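Local coordinates for flagellar regulatory protein C (Vibrio cholerae, PDB 4QHS) that hydrolyses ATP as the heptameric AAA+ domain of a sigma-54 transcription activator, which probably drives expression of flagellar genes, at residues Lys128-Arg131 / Val132-Arg136; Leu161-Tyr164 / Val165-Gly168; Val241-Ala244 / Leu245-Glu249. All coordinates share one frame; numbering follows the deposited sequence.

Interaction 1. Residues Lys128-Arg131 / Val132-Arg136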
ATOM      1  N   LYS A 128      -6.902 -10.068  26.821  1.00 27.11           N
ATOM      2  CA  LYS A 128      -6.474 -11.375  27.265  1.00 33.12           C
ATOM      3  C   LYS A 128      -6.161 -11.370  28.752  1.00 36.51           C
ATOM      4  O   LYS A 128      -6.505 -12.279  29.457  1.00 35.22           O
ATOM      5  CB  LYS A 128      -5.264 -11.870  26.486  1.00 36.22           C
ATOM      6  CG  LYS A 128      -5.418 -12.005  25.011  1.00 38.40           C
ATOM      7  CD  LYS A 128      -5.142 -13.408  24.602  1.00 50.59           C
ATOM      8  CE  LYS A 128      -4.129 -13.514  23.508  1.00 67.78           C
ATOM      9  NZ  LYS A 128      -4.377 -14.721  22.678  1.00 63.93           N
ATOM     10  N   LEU A 129      -5.510 -10.321  29.208  1.00 27.10           N
ATOM     11  CA  LEU A 129      -5.158 -10.186  30.618  1.00 27.13           C
ATOM     12  C   LEU A 129      -6.393 -10.106  31.492  1.00 34.20           C
ATOM     13  O   LEU A 129      -6.448 -10.706  32.572  1.00 39.00           O
ATOM     14  CB  LEU A 129      -4.295  -8.946  30.838  1.00 25.78           C
ATOM     15  CG  LEU A 129      -3.841  -8.621  32.262  1.00 30.45           C
ATOM     16  CD1 LEU A 129      -3.189  -9.834  32.960  1.00 33.38           C
ATOM     17  CD2 LEU A 129      -2.871  -7.434  32.231  1.00 27.14           C
ATOM     18  N   LEU A 130      -7.390  -9.398  31.012  1.00 31.06           N
ATOM     19  CA  LEU A 130      -8.625  -9.245  31.713  1.00 28.98           C
ATOM     20  C   LEU A 130      -9.268 -10.573  31.971  1.00 36.49           C
ATOM     21  O   LEU A 130      -9.746 -10.828  33.023  1.00 33.04           O
ATOM     22  CB  LEU A 130      -9.574  -8.372  30.930  1.00 33.26           C
ATOM     23  CG  LEU A 130     -10.892  -8.153  31.628  1.00 38.14           C
ATOM     24  CD1 LEU A 130     -10.680  -7.252  32.766  1.00 40.38           C
ATOM     25  CD2 LEU A 130     -11.856  -7.554  30.717  1.00 35.17           C
ATOM     26  N   ARG A 131      -9.267 -11.415  30.979  1.00 28.62           N
ATOM     27  CA  ARG A 131      -9.842 -12.710  31.107  1.00 31.54           C
ATOM     28  C   ARG A 131      -9.077 -13.589  32.078  1.00 37.66           C
ATOM     29  O   ARG A 131      -9.651 -14.308  32.841  1.00 37.92           O
ATOM     30  CB  ARG A 131      -9.986 -13.358  29.754  1.00 31.91           C
ATOM     31  CG  ARG A 131     -10.792 -14.577  29.779  1.00 51.69           C
ATOM     32  CD  ARG A 131     -10.485 -15.424  28.612  1.00 71.00           C
ATOM     33  NE  ARG A 131     -11.525 -15.369  27.596  1.00 89.07           N
ATOM     34  CZ  ARG A 131     -11.290 -15.435  26.293  1.00 95.39           C
ATOM     35  NH1 ARG A 131     -10.045 -15.542  25.860  1.00 97.59           N
ATOM     36  NH2 ARG A 131     -12.285 -15.400  25.427  1.00 94.50           N
ATOM     37  N   VAL A 132      -7.774 -13.493  32.061  1.00 32.53           N
ATOM     38  CA  VAL A 132      -6.956 -14.202  33.032  1.00 35.44           C
ATOM     39  C   VAL A 132      -7.325 -13.753  34.430  1.00 41.36           C
ATOM     40  O   VAL A 132      -7.532 -14.591  35.314  1.00 38.80           O
ATOM     41  CB  VAL A 132      -5.441 -13.980  32.813  1.00 35.02           C
ATOM     42  CG1 VAL A 132      -4.653 -14.492  34.015  1.00 33.11           C
ATOM     43  CG2 VAL A 132      -4.973 -14.685  31.543  1.00 37.68           C
ATOM     44  N   LEU A 133      -7.424 -12.435  34.617  1.00 35.37           N
ATOM     45  CA  LEU A 133      -7.801 -11.876  35.906  1.00 35.24           C
ATOM     46  C   LEU A 133      -9.173 -12.349  36.363  1.00 46.70           C
ATOM     47  O   LEU A 133      -9.374 -12.604  37.549  1.00 43.21           O
ATOM     48  CB  LEU A 133      -7.787 -10.354  35.856  1.00 32.07           C
ATOM     49  CG  LEU A 133      -6.385  -9.754  35.988  1.00 37.86           C
ATOM     50  CD1 LEU A 133      -6.408  -8.210  35.943  1.00 29.14           C
ATOM     51  CD2 LEU A 133      -5.745 -10.252  37.272  1.00 34.41           C
ATOM     52  N   GLN A 134     -10.115 -12.463  35.425  1.00 44.82           N
ATOM     53  CA  GLN A 134     -11.502 -12.749  35.778  1.00 42.93           C
ATOM     54  C   GLN A 134     -11.736 -14.230  36.029  1.00 46.39           C
ATOM     55  O   GLN A 134     -12.462 -14.594  36.944  1.00 45.21           O
ATOM     56  CB  GLN A 134     -12.462 -12.281  34.673  1.00 49.69           C
ATOM     57  CG  GLN A 134     -12.528 -10.787  34.438  1.00 51.02           C
ATOM     58  CD  GLN A 134     -13.347 -10.443  33.198  1.00 59.57           C
ATOM     59  OE1 GLN A 134     -13.614 -11.305  32.348  1.00 49.19           O
ATOM     60  NE2 GLN A 134     -13.759  -9.181  33.093  1.00 58.00           N
ATOM     61  N   GLU A 135     -11.143 -15.079  35.191  1.00 48.95           N
ATOM     62  CA  GLU A 135     -11.399 -16.506  35.262  1.00 53.13           C
ATOM     63  C   GLU A 135     -10.383 -17.180  36.151  1.00 51.27           C
ATOM     64  O   GLU A 135     -10.586 -18.325  36.560  1.00 54.23           O
ATOM     65  CB  GLU A 135     -11.365 -17.151  33.869  1.00 57.72           C
ATOM     66  CG  GLU A 135     -12.250 -16.481  32.824  1.00 58.77           C
ATOM     67  CD  GLU A 135     -13.712 -16.454  33.222  1.00 78.14           C
ATOM     68  OE1 GLU A 135     -14.172 -17.391  33.916  1.00 93.11           O
ATOM     69  OE2 GLU A 135     -14.406 -15.488  32.847  1.00 78.37           O
ATOM     70  N   ARG A 136      -9.306 -16.490  36.428  1.00 37.15           N
ATOM     71  CA  ARG A 136      -8.222 -17.094  37.127  1.00 41.36           C
ATOM     72  C   ARG A 136      -7.823 -18.371  36.418  1.00 41.93           C
ATOM     73  O   ARG A 136      -7.719 -19.399  37.012  1.00 44.41           O
ATOM     74  CB  ARG A 136      -8.633 -17.366  38.548  1.00 52.13           C
ATOM     75  CG  ARG A 136      -8.377 -16.229  39.470  1.00 71.20           C
ATOM     76  CD  ARG A 136      -7.097 -15.518  39.089  1.00 84.16           C
ATOM     77  NE  ARG A 136      -6.948 -14.204  39.708  1.00 84.39           N
ATOM     78  CZ  ARG A 136      -5.847 -13.474  39.632  1.00 78.61           C
ATOM     79  NH1 ARG A 136      -4.804 -13.931  38.963  1.00 66.27           N
ATOM     80  NH2 ARG A 136      -5.790 -12.293  40.228  1.00 76.92           N
TER

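Interaction 2. Residues Leu161-Tyr164 / Val165-Gly168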
ATOM      1  N   LEU A 161      -2.946   6.259  34.309  1.00 42.57           N
ATOM      2  CA  LEU A 161      -3.703   5.236  33.615  1.00 38.74           C
ATOM      3  C   LEU A 161      -5.141   5.614  33.401  1.00 42.36           C
ATOM      4  O   LEU A 161      -5.743   5.225  32.450  1.00 44.24           O
ATOM      5  CB  LEU A 161      -3.634   3.908  34.359  1.00 38.91           C
ATOM      6  CG  LEU A 161      -2.438   2.983  34.218  1.00 46.26           C
ATOM      7  CD1 LEU A 161      -2.699   1.737  34.994  1.00 46.77           C
ATOM      8  CD2 LEU A 161      -2.149   2.644  32.811  1.00 40.30           C
ATOM      9  N   LYS A 162      -5.696   6.368  34.311  1.00 44.52           N
ATOM     10  CA  LYS A 162      -7.043   6.907  34.124  1.00 43.39           C
ATOM     11  C   LYS A 162      -7.122   7.749  32.834  1.00 50.87           C
ATOM     12  O   LYS A 162      -8.074   7.627  32.058  1.00 51.31           O
ATOM     13  CB  LYS A 162      -7.449   7.725  35.349  1.00 43.79           C
ATOM     14  CG  LYS A 162      -8.772   8.470  35.247  1.00 55.95           C
ATOM     15  CD  LYS A 162      -9.102   9.146  36.584  1.00 74.44           C
ATOM     16  CE  LYS A 162     -10.285  10.110  36.486  1.00 84.09           C
ATOM     17  NZ  LYS A 162     -11.588   9.409  36.274  1.00 90.44           N
ATOM     18  N   GLN A 163      -6.113   8.577  32.581  1.00 44.00           N
ATOM     19  CA  GLN A 163      -6.144   9.396  31.375  1.00 45.73           C
ATOM     20  C   GLN A 163      -5.897   8.529  30.134  1.00 53.29           C
ATOM     21  O   GLN A 163      -6.500   8.754  29.082  1.00 45.45           O
ATOM     22  CB  GLN A 163      -5.150  10.560  31.485  1.00 52.90           C
ATOM     23  CG  GLN A 163      -5.678  11.621  32.483  1.00 85.55           C
ATOM     24  CD  GLN A 163      -4.916  12.943  32.504  1.00 96.51           C
ATOM     25  OE1 GLN A 163      -5.439  13.986  32.084  1.00102.26           O
ATOM     26  NE2 GLN A 163      -3.698  12.918  33.041  1.00 92.83           N
ATOM     27  N   TYR A 164      -5.053   7.513  30.289  1.00 43.26           N
ATOM     28  CA  TYR A 164      -4.777   6.545  29.236  1.00 40.95           C
ATOM     29  C   TYR A 164      -6.062   5.797  28.836  1.00 48.56           C
ATOM     30  O   TYR A 164      -6.292   5.505  27.659  1.00 43.91           O
ATOM     31  CB  TYR A 164      -3.681   5.566  29.697  1.00 38.95           C
ATOM     32  CG  TYR A 164      -2.732   5.143  28.597  1.00 54.93           C
ATOM     33  CD1 TYR A 164      -2.220   6.070  27.698  1.00 61.51           C
ATOM     34  CD2 TYR A 164      -2.340   3.814  28.459  1.00 52.73           C
ATOM     35  CE1 TYR A 164      -1.352   5.684  26.681  1.00 66.00           C
ATOM     36  CE2 TYR A 164      -1.470   3.420  27.458  1.00 57.94           C
ATOM     37  CZ  TYR A 164      -0.978   4.355  26.568  1.00 69.42           C
ATOM     38  OH  TYR A 164      -0.116   3.953  25.565  1.00 72.66           O
ATOM     39  N   VAL A 165      -6.900   5.498  29.822  1.00 47.18           N
ATOM     40  CA  VAL A 165      -8.251   5.011  29.558  1.00 46.40           C
ATOM     41  C   VAL A 165      -9.043   6.023  28.732  1.00 53.40           C
ATOM     42  O   VAL A 165      -9.660   5.674  27.724  1.00 51.59           O
ATOM     43  CB  VAL A 165      -9.019   4.744  30.862  1.00 49.02           C
ATOM     44  CG1 VAL A 165     -10.505   4.518  30.588  1.00 41.32           C
ATOM     45  CG2 VAL A 165      -8.405   3.579  31.606  1.00 43.07           C
ATOM     46  N   GLN A 166      -9.017   7.278  29.164  1.00 44.33           N
ATOM     47  CA  GLN A 166      -9.777   8.328  28.495  1.00 47.09           C
ATOM     48  C   GLN A 166      -9.271   8.612  27.077  1.00 48.08           C
ATOM     49  O   GLN A 166     -10.007   9.108  26.244  1.00 50.26           O
ATOM     50  CB  GLN A 166      -9.750   9.617  29.318  1.00 49.11           C
ATOM     51  CG  GLN A 166     -10.599   9.565  30.564  1.00 49.40           C
ATOM     52  CD  GLN A 166     -10.319  10.734  31.503  1.00 71.43           C
ATOM     53  OE1 GLN A 166      -9.178  11.198  31.607  1.00 71.20           O
ATOM     54  NE2 GLN A 166     -11.361  11.219  32.186  1.00 65.07           N
ATOM     55  N   ALA A 167      -8.006   8.297  26.826  1.00 47.09           N
ATOM     56  CA  ALA A 167      -7.414   8.425  25.497  1.00 56.74           C
ATOM     57  C   ALA A 167      -7.732   7.213  24.603  1.00 59.25           C
ATOM     58  O   ALA A 167      -7.277   7.147  23.462  1.00 60.45           O
ATOM     59  CB  ALA A 167      -5.888   8.610  25.608  1.00 47.60           C
ATOM     60  N   GLY A 168      -8.513   6.267  25.124  1.00 52.14           N
ATOM     61  CA  GLY A 168      -8.855   5.050  24.394  1.00 54.70           C
ATOM     62  C   GLY A 168      -7.698   4.092  24.129  1.00 43.81           C
ATOM     63  O   GLY A 168      -7.717   3.347  23.160  1.00 55.01           O
TER

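Interaction 3. Residues Val241-Ala244 / Leu245-Glu249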
ATOM      1  N   VAL A 241      26.639   8.028  41.657  1.00 39.42           N
ATOM      2  CA  VAL A 241      27.348   7.360  42.705  1.00 45.23           C
ATOM      3  C   VAL A 241      28.413   6.443  42.183  1.00 42.90           C
ATOM      4  O   VAL A 241      29.499   6.439  42.665  1.00 48.76           O
ATOM      5  CB  VAL A 241      26.411   6.582  43.577  1.00 49.40           C
ATOM      6  CG1 VAL A 241      27.186   5.835  44.590  1.00 51.43           C
ATOM      7  CG2 VAL A 241      25.475   7.508  44.253  1.00 40.82           C
ATOM      8  N   GLN A 242      28.085   5.668  41.178  1.00 45.71           N
ATOM      9  CA  GLN A 242      29.045   4.783  40.557  1.00 52.02           C
ATOM     10  C   GLN A 242      30.191   5.547  39.934  1.00 51.33           C
ATOM     11  O   GLN A 242      31.317   5.166  40.060  1.00 50.77           O
ATOM     12  CB  GLN A 242      28.365   3.972  39.474  1.00 50.82           C
ATOM     13  CG  GLN A 242      28.279   2.531  39.743  1.00 68.55           C
ATOM     14  CD  GLN A 242      27.719   1.759  38.575  1.00 80.73           C
ATOM     15  OE1 GLN A 242      26.549   1.475  38.537  1.00 68.89           O
ATOM     16  NE2 GLN A 242      28.561   1.421  37.618  1.00 91.38           N
ATOM     17  N   ARG A 243      29.872   6.624  39.254  1.00 38.67           N
ATOM     18  CA  ARG A 243      30.865   7.491  38.702  1.00 39.22           C
ATOM     19  C   ARG A 243      31.758   8.011  39.813  1.00 47.67           C
ATOM     20  O   ARG A 243      32.956   8.048  39.691  1.00 45.74           O
ATOM     21  CB  ARG A 243      30.193   8.651  37.976  1.00 43.14           C
ATOM     22  CG  ARG A 243      31.087   9.564  37.254  1.00 33.16           C
ATOM     23  CD  ARG A 243      30.337  10.721  36.713  1.00 44.89           C
ATOM     24  NE  ARG A 243      29.322  10.296  35.780  1.00 58.61           N
ATOM     25  CZ  ARG A 243      28.032  10.547  35.892  1.00 55.97           C
ATOM     26  NH1 ARG A 243      27.565  11.240  36.894  1.00 49.43           N
ATOM     27  NH2 ARG A 243      27.209  10.096  34.994  1.00 56.97           N
ATOM     28  N   ALA A 244      31.146   8.416  40.903  1.00 40.62           N
ATOM     29  CA  ALA A 244      31.885   8.949  42.008  1.00 49.17           C
ATOM     30  C   ALA A 244      32.884   7.956  42.548  1.00 49.31           C
ATOM     31  O   ALA A 244      33.999   8.297  42.770  1.00 53.99           O
ATOM     32  CB  ALA A 244      30.967   9.384  43.062  1.00 44.33           C
ATOM     33  N   LEU A 245      32.476   6.720  42.742  1.00 48.98           N
ATOM     34  CA  LEU A 245      33.388   5.705  43.191  1.00 54.18           C
ATOM     35  C   LEU A 245      34.561   5.531  42.242  1.00 57.92           C
ATOM     36  O   LEU A 245      35.643   5.257  42.665  1.00 53.19           O
ATOM     37  CB  LEU A 245      32.675   4.386  43.376  1.00 35.70           C
ATOM     38  CG  LEU A 245      31.747   4.271  44.560  1.00 53.50           C
ATOM     39  CD1 LEU A 245      31.061   2.940  44.629  1.00 41.86           C
ATOM     40  CD2 LEU A 245      32.542   4.479  45.785  1.00 56.22           C
ATOM     41  N   ILE A 246      34.343   5.703  40.954  1.00 54.88           N
ATOM     42  CA  ILE A 246      35.422   5.573  39.999  1.00 51.42           C
ATOM     43  C   ILE A 246      36.428   6.714  40.096  1.00 51.29           C
ATOM     44  O   ILE A 246      37.608   6.499  40.027  1.00 51.23           O
ATOM     45  CB  ILE A 246      34.901   5.436  38.563  1.00 49.06           C
ATOM     46  CG1 ILE A 246      34.195   4.105  38.386  1.00 47.43           C
ATOM     47  CG2 ILE A 246      36.010   5.498  37.597  1.00 45.54           C
ATOM     48  CD1 ILE A 246      33.289   4.059  37.240  1.00 43.93           C
ATOM     49  N   LEU A 247      35.966   7.926  40.275  1.00 43.95           N
ATOM     50  CA  LEU A 247      36.886   9.030  40.390  1.00 48.60           C
ATOM     51  C   LEU A 247      37.721   8.933  41.654  1.00 57.89           C
ATOM     52  O   LEU A 247      38.744   9.552  41.757  1.00 62.06           O
ATOM     53  CB  LEU A 247      36.150  10.344  40.278  1.00 40.12           C
ATOM     54  CG  LEU A 247      35.523  10.521  38.913  1.00 45.93           C
ATOM     55  CD1 LEU A 247      34.668  11.702  38.899  1.00 48.62           C
ATOM     56  CD2 LEU A 247      36.580  10.690  37.914  1.00 45.58           C
ATOM     57  N   SER A 248      37.266   8.125  42.596  1.00 73.20           N
ATOM     58  CA  SER A 248      38.073   7.613  43.694  1.00 81.58           C
ATOM     59  C   SER A 248      37.296   7.405  44.980  1.00 78.56           C
ATOM     60  O   SER A 248      36.228   7.948  45.160  1.00 55.72           O
ATOM     61  CB  SER A 248      39.301   8.469  43.954  1.00 88.99           C
ATOM     62  OG  SER A 248      39.895   8.089  45.173  1.00 92.42           O
ATOM     63  N   GLU A 249      37.870   6.600  45.865  1.00 84.89           N
ATOM     64  CA  GLU A 249      37.208   6.179  47.107  1.00 88.07           C
ATOM     65  C   GLU A 249      37.161   7.218  48.244  1.00 94.83           C
ATOM     66  O   GLU A 249      38.157   7.824  48.581  1.00 97.13           O
ATOM     67  CB  GLU A 249      37.806   4.868  47.594  1.00 78.22           C
ATOM     68  CG  GLU A 249      37.433   3.682  46.758  1.00 76.08           C
ATOM     69  CD  GLU A 249      37.853   3.788  45.310  1.00 72.72           C
ATOM     70  OE1 GLU A 249      37.273   3.050  44.516  1.00 64.54           O
ATOM     71  OE2 GLU A 249      38.747   4.572  44.951  1.00 72.60           O
TER

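Interaction 1. Residues Lys128-Arg131 / Val132-Arg136
Leu130 and Gln134 are brought together by unlike first torsions: in Leu130 CG lies opposite the backbone N (chi1 -179°), whereas Gln134 turns its CG beside its own N (chi1 -66°) and then runs on extended. One turn of helix separates them, and the glutamine chain folds back across the forked end of the leucine. Gln134 NE2 is the atom that touches, 3.4 Å from Leu130 CG and almost as near both methyls. Behind the amide the fit is close, with Gln134 CG 3.1 Å from Leu130 O. That carbonyl also accepts the bond from Gln134 N at 2.9 Å.

The next pair, Arg131 and Glu135, meets through aliphatic parts, CG to CG at 3.9 Å. Glu135 then bends at chi2, and the charged ends stay apart, Arg131 NE lying 6.0 Å from Glu135 OE2, so any attraction between the charges is probably weak. On the buried side, Val132 CG2 rests 3.5 Å from Lys128 O, and Leu129 CD1 approaches Leu133 CG at 4.4 Å. Leu133 continues onto Leu174 of helix 172-178, while Lys128 reaches away to form a salt bridge with Asp79 of the second subunit.

Arg136 leaves the helix with positive phi; its N is bonded weakly to Val132 O, and its backbone pairs with Leu149. The arrangement is the C-terminal end of helix 123-135, which follows the Walker B strand of the AAA+ fold and leads into the hairpin inserted before the sensor 1 strand in sigma-54 activators.

Interaction 2. Residues Leu161-Tyr164 / Val165-Gly168
Val165 packs closely against the turn before it, whereas the exposed Gln163 and Gln166 meet loosely. Because Val165 CG2 sits beside its own N, opposite the carbonyl carbon, this methyl comes within 3.2 Å of Leu161 O. The same oxygen accepts the hydrogen bond from Val165 N at 2.9 Å. Leu161 is buried, and both it and Val165 lean on Tyr175 of helix 172-178, with Glu172 also against the valine.

The chain leaves the helix through a Schellman motif, in which Gly168, with positive phi, bonds its N to Val165 O at 2.9 Å. Just before it, Ala167 N makes the last regular helical bond, to Gln163 O at 2.8 Å. This closes the short helix 161-166, which follows the central strand 152-157 of the AAA+ sheet.

Toward solvent the grip is slacker. Gln166 CG passes 3.5 Å from Lys162 O, and the extended chain swings Gln166 OE1 to 3.6 Å from Gln163 CG, a contact of oxygen with carbon; the two amide planes stand 61° apart. Tyr164 turns elsewhere, its ring meeting that of His169 and packing on Arg159 and Phe170.

Interaction 3. Residues Val241-Ala244 / Leu245-Glu249
Arg243 O is gripped by two backbone N-H groups of the following turn. Leu247 N donates the regular helical bond, at 3.1 Å, and Ile246 N adds a weak one, bent to 120°. The latter proton is shared, since Ile246 N also bonds to Gln242 O at 3.2 Å.

Around these carbonyls the branched side chains repeat one posture. Leu245 and Leu247 place CG, and Ile246 places CG1, beside their own N and opposite the carbonyl carbon (chi1 -68° in Ile246), which folds each chain back over the oxygen one turn earlier. Thus Leu245 CG lies 3.7 Å from Val241 O, Ile246 CD1 lies 3.6 Å from Gln242 O, and Leu247 CG is 3.6 Å from Arg243 O. Contact between the side chains themselves is slight: Leu247 CD1 is 4.5 Å from Arg243 CG.

The helix is packed on two flanks. Val241 and Leu245 are buried against helix 195-208, both touching Ile203. On another side Arg243, Ile246 and Leu247 press on Phe181 of the third subunit. Arg243 NH2 donates to Asn179 O of that subunit, NE makes a weaker bond with its Val180 O, and Leu247 O accepts from its Lys33 NZ, so a carbonyl in the last turn also serves the interface.

At the end of the helix Ser248 N reaches Ala244 O at 3.3 Å, with a weak second bond to Leu245 O, and positive phi at Ser248 breaks the helix. This is the C-terminal end of helix 233-247 of the AAA+ lid, packed in the lid's helical bundle and against the neighbouring subunit of the heptamer.

How the interactions relate
The three contacts follow one another along the chain, each reaching the C-terminal end of a helix. Interactions 1 and 2 belong to the sigma-54 interaction domain, on helices 123-135 and 161-166, with centres about 20 Å apart and nearest atoms about 10 Å apart. Strand 152-157 of the parallel sheet lies between them in sequence, and helix 172-178 packs against both. Interaction 3, on helix 233-247 of the lid, lies across the chain's centre, about 47 and 42 Å from the other two by centres. Interactions 1 and 3 touch different neighbouring subunits, so both sides of the protomer meet other subunits of the heptamer, whereas interaction 2 touches none.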